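Malonate decarboxylase subunit alpha (Acinetobacter baumannii ATCC 17978, PDB 6MPR) probably transfers the acyl carrier protein from its acetyl thioester to malonate, forming malonyl-acyl carrier protein and acetate, as the alpha subunit of malonate decarboxylase. Local coordinates at residues Ile257-Ser265 / Thr405-Leu413; Gln354-Phe364 / Asn393-His403. All coordinates share one frame; numbering follows the deposited sequence. Where two conformers were deposited one is given.

From the N terminus, helix 244-261 comes first and turns at 262-264 into strand 265-268; helix 350-359 then leads to strand 363-366, the parallel neighbour of 265-268 in the second, mixed sheet. Helix 391-394 and the loop after it fold back on 354-364, so contact 2 closes a short loop of 28 residues. The chain runs straight on into helix 406-410, which returns to the end of helix 244-261; contact 1 thereby closes a loop of 139 residues that encloses the smaller one. Asp362 joins the two contacts by hydrogen bonds to Thr405 OG1 and Gln264 N, while Arg401 makes a cation-pi contact with Trp408. Both contacts also touch the second subunit.

Contact 1. Residues Ile257-Ser265 / Thr405-Leu413; sequences IYEKHNVQS and TPAWLDMRL
His261, in the last turn of its helix, meets the helix at 406-410 with both its ring and its backbone carbonyl. The ring points ND1 at Asp410 OD2, 2.8 Å away, and the N-H...O angle of 161° makes this a nearly straight hydrogen bond. OD2 lies close to the imidazole plane and receives the proton on its anti side, somewhat out of the carboxylate plane. The imidazole CG stands anti to its own carbonyl carbon (chi1 -55°), which swings the ring toward Asp410 and Met411. Met411 folds its chain back at both the second and third torsions and lays CE over one face of the imidazole, 3.7 Å from the ring centroid, a CH-pi contact displaced toward the ND1-CE1 rim. Lys260 CG lies over the centre of the opposite face, so the ring is sandwiched between aliphatic groups while its edge is bonded. Further along, His261 O packs against Ala407 CA at 3.2 Å, and Val263 CG2 approaches Ala407 CB at 4.3 Å. The Pro406 ring lies beside the side-chain amide of Asn262. A water lies 2.7 Å from Asn262 O, to which it can donate, and accepts from Ala407 N (3.0 Å), serving an amide in the first helical turn. Leu429, on strand 429-433, touches His261, Ala407 and Met411, and His474 meets the imidazole ring at a steep angle. Asn262 leaves the helix with positive phi, and Val263 N returns to Tyr258 O at 3.0 Å. The result is a Schellman motif at one helix end set against the short helix 406-410, with Thr405 at its N-cap position, their axes crossing at 87° and fastened by a His-carboxylate hydrogen bond.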
loop_
_atom_site.group_PDB
_atom_site.type_symbol
_atom_site.label_atom_id
_atom_site.label_comp_id
_atom_site.label_asym_id
_atom_site.label_seq_id
_atom_site.Cartn_x
_atom_site.Cartn_y
_atom_site.Cartn_z
ATOM N N ILE A 257 -19.652 14.406 12.040
ATOM C CA ILE A 257 -18.742 13.883 11.022
ATOM C C ILE A 257 -19.292 12.611 10.377
ATOM O O ILE A 257 -19.494 12.560 9.155
ATOM C CB ILE A 257 -17.340 13.627 11.610
ATOM C CG1 ILE A 257 -16.808 14.880 12.339
ATOM C CG2 ILE A 257 -16.377 13.232 10.482
ATOM C CD1 ILE A 257 -15.387 14.721 12.906
ATOM N N TYR A 258 -19.525 11.566 11.179
ATOM C CA TYR A 258 -19.911 10.277 10.602
ATOM C C TYR A 258 -21.277 10.367 9.935
ATOM O O TYR A 258 -21.447 9.964 8.775
ATOM C CB TYR A 258 -19.941 9.171 11.663
ATOM C CG TYR A 258 -18.614 8.808 12.307
ATOM C CD1 TYR A 258 -17.426 9.435 11.940
ATOM C CD2 TYR A 258 -18.560 7.819 13.286
ATOM C CE1 TYR A 258 -16.216 9.080 12.551
ATOM C CE2 TYR A 258 -17.370 7.463 13.880
ATOM C CZ TYR A 258 -16.209 8.095 13.515
ATOM O OH TYR A 258 -15.049 7.728 14.137
ATOM N N GLU A 259 -22.261 10.893 10.661
ATOM C CA GLU A 259 -23.588 11.080 10.087
ATOM C C GLU A 259 -23.555 12.109 8.959
ATOM O O GLU A 259 -24.137 11.894 7.889
ATOM C CB GLU A 259 -24.567 11.517 11.173
ATOM C CG GLU A 259 -26.011 11.564 10.670
ATOM C CD GLU A 259 -27.008 12.014 11.720
ATOM O OE1 GLU A 259 -26.603 12.362 12.853
ATOM O OE2 GLU A 259 -28.210 12.016 11.404
ATOM N N LYS A 260 -22.875 13.235 9.188
ATOM C CA LYS A 260 -22.892 14.342 8.234
ATOM C C LYS A 260 -22.412 13.905 6.860
ATOM O O LYS A 260 -22.983 14.298 5.835
ATOM C CB LYS A 260 -22.017 15.493 8.752
ATOM C CG LYS A 260 -21.936 16.689 7.787
ATOM C CD LYS A 260 -21.072 17.809 8.359
ATOM C CE LYS A 260 -20.925 18.949 7.354
ATOM N NZ LYS A 260 -22.182 19.737 7.213
ATOM N N HIS A 261 -21.352 13.098 6.818
ATOM C CA HIS A 261 -20.728 12.705 5.564
ATOM C C HIS A 261 -21.016 11.267 5.168
ATOM O O HIS A 261 -20.445 10.791 4.180
ATOM C CB HIS A 261 -19.215 12.914 5.651
ATOM C CG HIS A 261 -18.830 14.308 6.023
ATOM N ND1 HIS A 261 -19.014 15.375 5.174
ATOM C CD2 HIS A 261 -18.283 14.813 7.153
ATOM C CE1 HIS A 261 -18.594 16.482 5.763
ATOM N NE2 HIS A 261 -18.141 16.168 6.963
ATOM N N ASN A 262 -21.865 10.561 5.913
ATOM C CA ASN A 262 -22.281 9.192 5.577
ATOM C C ASN A 262 -21.085 8.235 5.539
ATOM O O ASN A 262 -20.887 7.486 4.581
ATOM C CB ASN A 262 -23.046 9.182 4.253
ATOM C CG ASN A 262 -23.860 7.911 4.051
ATOM O OD1 ASN A 262 -24.426 7.359 5.001
ATOM N ND2 ASN A 262 -23.914 7.436 2.805
ATOM N N VAL A 263 -20.290 8.261 6.606
ATOM C CA VAL A 263 -19.079 7.442 6.700
ATOM C C VAL A 263 -19.475 5.984 6.892
ATOM O O VAL A 263 -20.103 5.630 7.894
ATOM C CB VAL A 263 -18.187 7.931 7.848
ATOM C CG1 VAL A 263 -16.972 7.013 8.042
ATOM C CG2 VAL A 263 -17.762 9.387 7.606
ATOM N N GLN A 264 -19.116 5.138 5.926
ATOM C CA GLN A 264 -19.391 3.705 5.959
ATOM C C GLN A 264 -18.229 2.878 6.474
ATOM O O GLN A 264 -18.451 1.777 7.000
ATOM C CB GLN A 264 -19.723 3.176 4.556
ATOM C CG GLN A 264 -20.815 3.907 3.826
ATOM C CD GLN A 264 -22.108 3.851 4.587
ATOM O OE1 GLN A 264 -22.648 2.770 4.828
ATOM N NE2 GLN A 264 -22.609 5.019 4.996
ATOM N N SER A 265 -16.998 3.352 6.285
ATOM C CA SER A 265 -15.802 2.568 6.578
ATOM C C SER A 265 -14.768 3.471 7.229
ATOM O O SER A 265 -14.670 4.654 6.893
ATOM C CB SER A 265 -15.229 1.939 5.303
ATOM O OG SER A 265 -14.995 2.919 4.309
ATOM N N THR A 405 -16.814 6.976 -3.043
ATOM C CA THR A 405 -17.810 6.620 -2.047
ATOM C C THR A 405 -18.427 7.944 -1.627
ATOM O O THR A 405 -17.836 9.004 -1.873
ATOM C CB THR A 405 -17.212 5.915 -0.820
ATOM O OG1 THR A 405 -16.299 6.809 -0.174
ATOM C CG2 THR A 405 -16.463 4.610 -1.194
ATOM N N PRO A 406 -19.612 7.923 -0.995
ATOM C CA PRO A 406 -20.280 9.200 -0.661
ATOM C C PRO A 406 -19.456 10.141 0.218
ATOM O O PRO A 406 -19.403 11.344 -0.075
ATOM C CB PRO A 406 -21.570 8.740 0.038
ATOM C CG PRO A 406 -21.868 7.390 -0.586
ATOM C CD PRO A 406 -20.498 6.763 -0.763
ATOM N N ALA A 407 -18.808 9.644 1.281
ATOM C CA ALA A 407 -18.027 10.539 2.134
ATOM C C ALA A 407 -16.861 11.152 1.365
ATOM O O ALA A 407 -16.564 12.342 1.514
ATOM C CB ALA A 407 -17.511 9.786 3.368
ATOM N N TRP A 408 -16.183 10.346 0.542
ATOM C CA TRP A 408 -15.028 10.830 -0.210
ATOM C C TRP A 408 -15.442 11.880 -1.238
ATOM O O TRP A 408 -14.753 12.892 -1.415
ATOM C CB TRP A 408 -14.340 9.638 -0.869
ATOM C CG TRP A 408 -13.085 9.896 -1.636
ATOM C CD1 TRP A 408 -11.816 9.951 -1.141
ATOM C CD2 TRP A 408 -12.971 10.053 -3.053
ATOM N NE1 TRP A 408 -10.916 10.165 -2.165
ATOM C CE2 TRP A 408 -11.602 10.215 -3.349
ATOM C CE3 TRP A 408 -13.891 10.071 -4.099
ATOM C CZ2 TRP A 408 -11.139 10.412 -4.641
ATOM C CZ3 TRP A 408 -13.427 10.254 -5.386
ATOM C CH2 TRP A 408 -12.060 10.428 -5.646
ATOM N N LEU A 409 -16.575 11.669 -1.911
ATOM C CA LEU A 409 -17.102 12.695 -2.810
ATOM C C LEU A 409 -17.516 13.957 -2.062
ATOM O O LEU A 409 -17.458 15.055 -2.628
ATOM C CB LEU A 409 -18.315 12.161 -3.581
ATOM C CG LEU A 409 -18.045 11.210 -4.738
ATOM C CD1 LEU A 409 -19.368 10.719 -5.344
ATOM C CD2 LEU A 409 -17.214 11.944 -5.780
ATOM N N ASP A 410 -17.964 13.820 -0.808
ATOM C CA ASP A 410 -18.443 14.973 -0.052
ATOM C C ASP A 410 -17.330 15.971 0.228
ATOM O O ASP A 410 -17.617 17.133 0.546
ATOM C CB ASP A 410 -19.085 14.512 1.260
ATOM C CG ASP A 410 -20.269 15.364 1.676
ATOM O OD1 ASP A 410 -20.883 16.030 0.805
ATOM O OD2 ASP A 410 -20.582 15.378 2.888
ATOM N N MET A 411 -16.072 15.549 0.100
ATOM C CA MET A 411 -14.926 16.427 0.277
ATOM C C MET A 411 -14.555 17.201 -0.986
ATOM O O MET A 411 -13.702 18.095 -0.916
ATOM C CB MET A 411 -13.716 15.608 0.738
ATOM C CG MET A 411 -13.888 14.887 2.081
ATOM S SD MET A 411 -14.095 15.987 3.517
ATOM C CE MET A 411 -15.861 15.898 3.695
ATOM N N ARG A 412 -15.160 16.879 -2.127
ATOM C CA ARG A 412 -14.795 17.507 -3.388
ATOM C C ARG A 412 -15.280 18.955 -3.461
ATOM O O ARG A 412 -16.333 19.310 -2.926
ATOM C CB ARG A 412 -15.371 16.716 -4.568
ATOM C CG ARG A 412 -15.062 17.329 -5.929
ATOM C CD ARG A 412 -15.443 16.425 -7.096
ATOM N NE ARG A 412 -16.870 16.121 -7.167
ATOM C CZ ARG A 412 -17.440 15.460 -8.176
ATOM N NH1 ARG A 412 -16.709 15.066 -9.217
ATOM N NH2 ARG A 412 -18.743 15.205 -8.155
ATOM N N LEU A 413 -14.480 19.786 -4.139
ATOM C CA LEU A 413 -14.814 21.170 -4.477
ATOM C C LEU A 413 -16.270 21.331 -4.905
ATOM O O LEU A 413 -16.767 20.591 -5.758
ATOM C CB LEU A 413 -13.887 21.635 -5.603
ATOM C CG LEU A 413 -14.032 23.043 -6.174
ATOM C CD1 LEU A 413 -13.284 24.057 -5.318
ATOM C CD2 LEU A 413 -13.556 23.083 -7.625
HETATM O O HOH W 1 -22.152 12.041 1.785
HETATM O O HOH W 2 -19.485 6.972 2.348
#

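Contact 2. Residues Gln354-Phe364 / Asn393-His403; sequences QLAGQYAVDLF and NMGHDPRGRRH
Asn393 ND2 gives two direct hydrogen bonds to Gln354, to OE1 and O, each 2.9 Å, while Asn393 OD1 bonds Tyr359 OH of the second subunit. Gln354 doubles back at its second torsion to bring OE1 within reach of the same amide nitrogen, and Gln358 N reaches Gln354 O from the opposite face. Packing is tight here. Met394 lays CB over one face of the Phe364 ring, 3.9 Å from its centroid, and in one of its two conformers its CE sits on Gly357 CA at 3.5 Å. The Tyr359 ring turns its edge to the backbone of Gly400 and Arg401. Toward Arg401 and His403 the side chains meet largely through waters, though still buried: one molecule accepts from Arg401 NH1 (2.9 Å) and donates to Gln358 O and Val361 O. Arg401 grips His403 O side-on through NE (2.8 Å) and NH2, its guanidinium lying over His403 CE1. Tyr359 O is buried without a polar partner, with His403 CE1 at 3.1 Å. The chemistry runs from direct amide bonds to a water-bridged end where the charge of Arg401 is probably balanced in part by Asp362 and by Glu145 of the second subunit, which His403 ND1 bonds.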
loop_
_atom_site.group_PDB
_atom_site.type_symbol
_atom_site.label_atom_id
_atom_site.label_comp_id
_atom_site.label_asym_id
_atom_site.label_seq_id
_atom_site.Cartn_x
_atom_site.Cartn_y
_atom_site.Cartn_z
ATOM N N GLN A 354 -3.190 -2.022 6.684
ATOM C CA GLN A 354 -2.734 -0.644 6.472
ATOM C C GLN A 354 -3.013 -0.177 5.048
ATOM O O GLN A 354 -3.416 0.972 4.834
ATOM C CB GLN A 354 -1.244 -0.533 6.775
ATOM C CG GLN A 354 -0.902 -0.464 8.252
ATOM C CD GLN A 354 -1.202 0.890 8.848
ATOM O OE1 GLN A 354 -1.055 1.914 8.180
ATOM N NE2 GLN A 354 -1.626 0.909 10.105
ATOM N N LEU A 355 -2.805 -1.056 4.057
ATOM C CA LEU A 355 -3.141 -0.695 2.679
ATOM C C LEU A 355 -4.622 -0.343 2.545
ATOM O O LEU A 355 -4.980 0.665 1.918
ATOM C CB LEU A 355 -2.780 -1.839 1.733
ATOM C CG LEU A 355 -2.694 -1.444 0.259
ATOM C CD1 LEU A 355 -1.673 -0.314 0.055
ATOM C CD2 LEU A 355 -2.342 -2.666 -0.579
ATOM N N ALA A 356 -5.502 -1.172 3.110
ATOM C CA ALA A 356 -6.926 -0.844 3.082
ATOM C C ALA A 356 -7.204 0.446 3.832
ATOM O O ALA A 356 -8.058 1.240 3.420
ATOM C CB ALA A 356 -7.758 -1.985 3.666
ATOM N N GLY A 357 -6.497 0.671 4.940
ATOM C CA GLY A 357 -6.683 1.911 5.673
ATOM C C GLY A 357 -6.358 3.136 4.842
ATOM O O GLY A 357 -6.928 4.208 5.055
ATOM N N GLN A 358 -5.422 3.005 3.904
ATOM C CA GLN A 358 -5.116 4.114 3.003
ATOM C C GLN A 358 -6.143 4.227 1.876
ATOM O O GLN A 358 -6.706 5.300 1.635
ATOM C CB GLN A 358 -3.719 3.940 2.396
ATOM C CG GLN A 358 -3.511 4.965 1.270
ATOM C CD GLN A 358 -2.240 4.770 0.468
ATOM O OE1 GLN A 358 -2.053 5.435 -0.548
ATOM N NE2 GLN A 358 -1.363 3.881 0.918
ATOM N N TYR A 359 -6.379 3.132 1.159
ATOM C CA TYR A 359 -7.056 3.191 -0.130
ATOM C C TYR A 359 -8.538 2.862 -0.083
ATOM O O TYR A 359 -9.255 3.218 -1.023
ATOM C CB TYR A 359 -6.400 2.216 -1.116
ATOM C CG TYR A 359 -5.360 2.813 -2.014
ATOM C CD1 TYR A 359 -5.685 3.816 -2.914
ATOM C CD2 TYR A 359 -4.063 2.350 -1.999
ATOM C CE1 TYR A 359 -4.729 4.352 -3.759
ATOM C CE2 TYR A 359 -3.109 2.873 -2.844
ATOM C CZ TYR A 359 -3.454 3.873 -3.721
ATOM O OH TYR A 359 -2.509 4.390 -4.563
ATOM N N ALA A 360 -9.013 2.159 0.943
ATOM C CA ALA A 360 -10.346 1.574 0.900
ATOM C C ALA A 360 -11.329 2.097 1.939
ATOM O O ALA A 360 -12.521 1.791 1.824
ATOM C CB ALA A 360 -10.261 0.045 1.043
ATOM N N VAL A 361 -10.902 2.872 2.935
ATOM C CA VAL A 361 -11.845 3.342 3.945
ATOM C C VAL A 361 -12.091 4.844 3.794
ATOM O O VAL A 361 -11.258 5.602 3.278
ATOM C CB VAL A 361 -11.422 3.012 5.394
ATOM C CG1 VAL A 361 -11.175 1.505 5.563
ATOM C CG2 VAL A 361 -10.235 3.839 5.833
ATOM N N ASP A 362 -13.263 5.268 4.279
ATOM C CA ASP A 362 -13.688 6.663 4.159
ATOM C C ASP A 362 -12.914 7.593 5.081
ATOM O O ASP A 362 -12.789 8.787 4.788
ATOM C CB ASP A 362 -15.172 6.813 4.522
ATOM C CG ASP A 362 -16.108 6.258 3.486
ATOM O OD1 ASP A 362 -15.719 6.103 2.306
ATOM O OD2 ASP A 362 -17.281 6.020 3.860
ATOM N N LEU A 363 -12.447 7.094 6.223
ATOM C CA LEU A 363 -12.098 8.008 7.299
ATOM C C LEU A 363 -11.023 7.409 8.200
ATOM O O LEU A 363 -11.016 6.199 8.467
ATOM C CB LEU A 363 -13.346 8.368 8.126
ATOM C CG LEU A 363 -13.176 9.274 9.366
ATOM C CD1 LEU A 363 -14.366 10.217 9.475
ATOM C CD2 LEU A 363 -13.035 8.444 10.635
ATOM N N PHE A 364 -10.115 8.273 8.649
ATOM C CA PHE A 364 -9.267 8.032 9.801
ATOM C C PHE A 364 -9.568 9.085 10.860
ATOM O O PHE A 364 -9.826 10.250 10.540
ATOM C CB PHE A 364 -7.764 8.088 9.425
ATOM C CG PHE A 364 -6.849 8.151 10.614
ATOM C CD1 PHE A 364 -6.671 7.044 11.425
ATOM C CD2 PHE A 364 -6.163 9.316 10.918
ATOM C CE1 PHE A 364 -5.831 7.088 12.511
ATOM C CE2 PHE A 364 -5.337 9.378 12.017
ATOM C CZ PHE A 364 -5.156 8.259 12.810
ATOM N N ASN A 393 0.322 6.947 7.237
ATOM C CA ASN A 393 -0.365 6.240 6.163
ATOM C C ASN A 393 -1.876 6.354 6.304
ATOM O O ASN A 393 -2.595 6.449 5.306
ATOM C CB ASN A 393 0.061 4.775 6.154
ATOM C CG ASN A 393 -0.682 3.964 5.106
ATOM O OD1 ASN A 393 -0.514 4.187 3.907
ATOM N ND2 ASN A 393 -1.523 3.032 5.559
ATOM N N MET A 394 -2.368 6.358 7.539
ATOM C CA MET A 394 -3.799 6.504 7.761
ATOM C C MET A 394 -4.251 7.956 7.643
ATOM O O MET A 394 -5.376 8.211 7.181
ATOM C CB MET A 394 -4.157 5.940 9.133
ATOM C CG MET A 394 -3.602 4.546 9.378
ATOM S SD MET A 394 -4.329 3.324 8.257
ATOM C CE MET A 394 -6.016 3.448 8.785
ATOM N N GLY A 395 -3.404 8.901 8.038
ATOM C CA GLY A 395 -3.767 10.305 8.077
ATOM C C GLY A 395 -3.235 11.140 6.927
ATOM O O GLY A 395 -2.579 12.165 7.142
ATOM N N HIS A 396 -3.528 10.725 5.699
ATOM C CA HIS A 396 -3.279 11.573 4.545
ATOM C C HIS A 396 -4.347 11.312 3.493
ATOM O O HIS A 396 -5.031 10.284 3.503
ATOM C CB HIS A 396 -1.875 11.339 3.961
ATOM C CG HIS A 396 -1.748 10.059 3.191
ATOM N ND1 HIS A 396 -1.398 8.866 3.787
ATOM C CD2 HIS A 396 -1.924 9.785 1.875
ATOM C CE1 HIS A 396 -1.386 7.907 2.875
ATOM N NE2 HIS A 396 -1.686 8.440 1.705
ATOM N N ASP A 397 -4.500 12.280 2.601
ATOM C CA ASP A 397 -5.359 12.138 1.441
ATOM C C ASP A 397 -4.654 11.274 0.400
ATOM O O ASP A 397 -3.638 11.697 -0.165
ATOM C CB ASP A 397 -5.691 13.512 0.860
ATOM C CG ASP A 397 -6.599 13.415 -0.349
ATOM O OD1 ASP A 397 -7.427 12.474 -0.393
ATOM O OD2 ASP A 397 -6.485 14.277 -1.245
ATOM N N PRO A 398 -5.142 10.053 0.137
ATOM C CA PRO A 398 -4.459 9.172 -0.823
ATOM C C PRO A 398 -4.652 9.653 -2.252
ATOM O O PRO A 398 -5.737 9.475 -2.823
ATOM C CB PRO A 398 -5.136 7.812 -0.583
ATOM C CG PRO A 398 -6.545 8.178 -0.114
ATOM C CD PRO A 398 -6.369 9.453 0.693
ATOM N N ARG A 399 -3.620 10.258 -2.849
ATOM C CA ARG A 399 -3.761 10.903 -4.148
ATOM C C ARG A 399 -3.715 9.914 -5.311
ATOM O O ARG A 399 -3.885 10.334 -6.463
ATOM C CB ARG A 399 -2.685 11.993 -4.300
ATOM C CG ARG A 399 -2.819 13.145 -3.276
ATOM C CD ARG A 399 -3.967 14.114 -3.636
ATOM N NE ARG A 399 -4.219 15.142 -2.615
ATOM C CZ ARG A 399 -3.586 16.307 -2.551
ATOM N NH1 ARG A 399 -2.651 16.609 -3.440
ATOM N NH2 ARG A 399 -3.889 17.178 -1.598
ATOM N N GLY A 400 -3.482 8.630 -5.039
ATOM C CA GLY A 400 -3.609 7.599 -6.047
ATOM C C GLY A 400 -4.999 7.013 -6.102
ATOM O O GLY A 400 -5.306 6.226 -7.002
ATOM N N ARG A 401 -5.874 7.404 -5.175
ATOM C CA ARG A 401 -7.225 6.861 -5.118
ATOM C C ARG A 401 -8.125 7.461 -6.197
ATOM O O ARG A 401 -8.134 8.675 -6.429
ATOM C CB ARG A 401 -7.848 7.105 -3.741
ATOM C CG ARG A 401 -9.329 6.735 -3.691
ATOM C CD ARG A 401 -9.955 6.774 -2.305
ATOM N NE ARG A 401 -11.413 6.677 -2.442
ATOM C CZ ARG A 401 -12.252 6.375 -1.465
ATOM N NH1 ARG A 401 -11.805 6.111 -0.241
ATOM N NH2 ARG A 401 -13.546 6.334 -1.723
ATOM N N ARG A 402 -8.896 6.594 -6.853
ATOM C CA ARG A 402 -9.831 7.004 -7.892
ATOM C C ARG A 402 -11.277 6.581 -7.650
ATOM O O ARG A 402 -12.179 7.211 -8.215
ATOM C CB ARG A 402 -9.372 6.465 -9.254
ATOM C CG ARG A 402 -7.951 6.923 -9.670
ATOM C CD ARG A 402 -7.945 8.432 -9.979
ATOM N NE ARG A 402 -6.629 8.897 -10.426
ATOM C CZ ARG A 402 -5.708 9.405 -9.618
ATOM N NH1 ARG A 402 -5.938 9.514 -8.314
ATOM N NH2 ARG A 402 -4.541 9.770 -10.107
ATOM N N HIS A 403 -11.542 5.560 -6.824
ATOM C CA HIS A 403 -12.928 5.131 -6.669
ATOM C C HIS A 403 -13.660 6.039 -5.701
ATOM O O HIS A 403 -13.089 6.552 -4.729
ATOM C CB HIS A 403 -13.051 3.661 -6.215
ATOM C CG HIS A 403 -12.866 3.428 -4.739
ATOM N ND1 HIS A 403 -11.625 3.426 -4.128
ATOM C CD2 HIS A 403 -13.763 3.147 -3.762
ATOM C CE1 HIS A 403 -11.769 3.171 -2.838
ATOM N NE2 HIS A 403 -13.057 3.001 -2.588
HETATM O O HOH W 3 -9.288 6.029 1.280
HETATM O O HOH W 4 -2.722 6.922 -2.790
HETATM O O HOH W 5 -0.906 8.219 -1.062
HETATM O O HOH W 6 -13.815 4.788 1.084
HETATM O O HOH W 7 -14.104 1.823 -0.299
#